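Local coordinates for heme-binding protein A (Haemophilus parasuis 29755, PDB 3TPA) that probably binds glutathione as the periplasmic solute-binding protein of an ABC import system, despite a name that points to heme, at residues 425-430 with 476-481. The protein carries 1 engineered substitution. Numbering follows the deposited sequence.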
loop_
_atom_site.group_PDB
_atom_site.type_symbol
_atom_site.label_atom_id
_atom_site.label_comp_id
_atom_site.label_asym_id
_atom_site.label_seq_id
_atom_site.Cartn_x
_atom_site.Cartn_y
_atom_site.Cartn_z
ATOM N N PRO A 425 -10.647 8.526 -0.609
ATOM C CA PRO A 425 -10.568 8.451 0.858
ATOM C C PRO A 425 -10.304 9.803 1.522
ATOM O O PRO A 425 -10.885 10.092 2.580
ATOM C CB PRO A 425 -9.391 7.501 1.093
ATOM C CG PRO A 425 -9.413 6.593 -0.096
ATOM C CD PRO A 425 -9.820 7.495 -1.255
ATOM N N LEU A 426 -9.430 10.609 0.920
ATOM C CA LEU A 426 -9.022 11.883 1.519
ATOM C C LEU A 426 -10.024 13.026 1.348
ATOM O O LEU A 426 -10.094 13.925 2.181
ATOM C CB LEU A 426 -7.687 12.336 0.927
ATOM C CG LEU A 426 -6.503 11.470 1.346
ATOM C CD1 LEU A 426 -5.208 11.915 0.687
ATOM C CD2 LEU A 426 -6.380 11.496 2.858
ATOM N N PHE A 427 -10.776 13.019 0.259
ATOM C CA PHE A 427 -11.506 14.234 -0.123
ATOM C C PHE A 427 -12.982 14.030 -0.504
ATOM O O PHE A 427 -13.661 14.977 -0.908
ATOM C CB PHE A 427 -10.767 14.945 -1.280
ATOM C CG PHE A 427 -9.314 15.275 -0.983
ATOM C CD1 PHE A 427 -8.955 15.968 0.164
ATOM C CD2 PHE A 427 -8.313 14.887 -1.867
ATOM C CE1 PHE A 427 -7.616 16.275 0.426
ATOM C CE2 PHE A 427 -6.974 15.172 -1.614
ATOM C CZ PHE A 427 -6.621 15.860 -0.459
ATOM N N SER A 428 -13.488 12.807 -0.419
ATOM C CA SER A 428 -14.907 12.607 -0.756
ATOM C C SER A 428 -15.815 13.072 0.371
ATOM O O SER A 428 -15.509 12.890 1.554
ATOM C CB SER A 428 -15.237 11.147 -1.073
ATOM O OG SER A 428 -16.634 10.998 -1.313
ATOM N N GLN A 429 -16.941 13.669 -0.001
ATOM C CA GLN A 429 -17.950 14.028 0.984
ATOM C C GLN A 429 -18.359 12.796 1.781
ATOM O O GLN A 429 -18.686 12.885 2.955
ATOM C CB GLN A 429 -19.181 14.632 0.313
ATOM C CG GLN A 429 -20.128 15.281 1.298
ATOM C CD GLN A 429 -20.975 16.366 0.666
ATOM O OE1 GLN A 429 -21.087 17.472 1.200
ATOM N NE2 GLN A 429 -21.577 16.056 -0.477
ATOM N N ALA A 430 -18.335 11.640 1.136
ATOM C CA ALA A 430 -18.846 10.436 1.768
ATOM C C ALA A 430 -17.984 9.971 2.936
ATOM O O ALA A 430 -18.428 9.162 3.756
ATOM C CB ALA A 430 -19.021 9.317 0.736
ATOM N N SER A 476 -6.570 24.155 -1.454
ATOM C CA SER A 476 -5.593 23.849 -0.395
ATOM C C SER A 476 -6.185 23.343 0.938
ATOM O O SER A 476 -5.846 23.869 2.000
ATOM C CB SER A 476 -4.700 25.073 -0.128
ATOM O OG SER A 476 -3.590 24.737 0.705
ATOM N N PRO A 477 -7.052 22.310 0.896
ATOM C CA PRO A 477 -7.631 21.839 2.173
ATOM C C PRO A 477 -6.648 21.090 3.090
ATOM O O PRO A 477 -6.844 21.025 4.314
ATOM C CB PRO A 477 -8.758 20.899 1.720
ATOM C CG PRO A 477 -8.386 20.465 0.366
ATOM C CD PRO A 477 -7.648 21.622 -0.266
ATOM N N ILE A 478 -5.634 20.479 2.490
ATOM C CA ILE A 478 -4.504 19.943 3.235
ATOM C C ILE A 478 -3.268 20.459 2.531
ATOM O O ILE A 478 -3.342 20.904 1.388
ATOM C CB ILE A 478 -4.449 18.397 3.275
ATOM C CG1 ILE A 478 -4.176 17.802 1.886
ATOM C CG2 ILE A 478 -5.748 17.792 3.896
ATOM C CD1 ILE A 478 -4.007 16.278 1.927
ATOM N N ILE A 479 -2.137 20.414 3.222
ATOM C CA ILE A 479 -0.869 20.843 2.656
ATOM C C ILE A 479 0.018 19.615 2.518
ATOM O O ILE A 479 0.633 19.183 3.486
ATOM C CB ILE A 479 -0.192 21.863 3.588
ATOM C CG1 ILE A 479 -1.096 23.083 3.808
ATOM C CG2 ILE A 479 1.167 22.295 3.042
ATOM C CD1 ILE A 479 -0.736 23.923 5.016
ATOM N N PRO A 480 0.081 19.034 1.312
ATOM C CA PRO A 480 0.999 17.909 1.103
ATOM C C PRO A 480 2.431 18.371 1.295
ATOM O O PRO A 480 2.763 19.461 0.844
ATOM C CB PRO A 480 0.775 17.553 -0.372
ATOM C CG PRO A 480 -0.662 18.030 -0.652
ATOM C CD PRO A 480 -0.691 19.340 0.092
ATOM N N PHE A 481 3.264 17.576 1.960
ATOM C CA PHE A 481 4.687 17.913 2.019
ATOM C C PHE A 481 5.697 16.799 1.689
ATOM O O PHE A 481 6.816 17.099 1.290
ATOM C CB PHE A 481 5.047 18.611 3.346
ATOM C CG PHE A 481 4.843 17.755 4.580
ATOM C CD1 PHE A 481 5.796 16.813 4.955
ATOM C CD2 PHE A 481 3.712 17.927 5.384
ATOM C CE1 PHE A 481 5.621 16.029 6.096
ATOM C CE2 PHE A 481 3.525 17.153 6.539
ATOM C CZ PHE A 481 4.487 16.193 6.888
#
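Phe-427 meets Ile-478 with the far edge of its ring. CZ lies 3.6 Å from Ile-478 CD1, and CE1 follows at 3.9 Å from the same methyl. CG1 of the isoleucine sits close behind, 3.9 Å from CZ and in the plane of the ring, so the chain from CG1 to CD1 passes across the outer corner of the phenyl and lies over neither face. On the isoleucine, chi1 of 67° sets CG1 between the backbone N and the carbonyl carbon, and an extended chi2 (175°) turns the CG1-CD1 bond steeply across the ring plane, just beyond the CE1-CZ edge. Pro-477 makes a looser second contact: its CG approaches Phe-427 CE1 obliquely at 4.3 Å.

The fold is that of a family 5 extracellular solute-binding protein, and the contact joins two parts of it: helix 420-427 packs, near its C-terminal end, against the start of strand 478-491, just where the chain leaves helix 458-475. That strand runs in a mixed sheet beside strand 261-276, to which Ile-479 is tied by backbone hydrogen bonding with Ile-274.

One face of the Phe-427 ring is covered from within its own segment by Leu-426 CB, 3.6 Å above the plane and over the centre. Phe-472 of helix 458-475 also meets the ring, its plane turned by about 30°, and touches Pro-477 and Ile-478 as well. Beyond Phe-427 the chain turns away in an ST turn, where Ser-428 OG accepts from Ala-430 N at 3.1 Å.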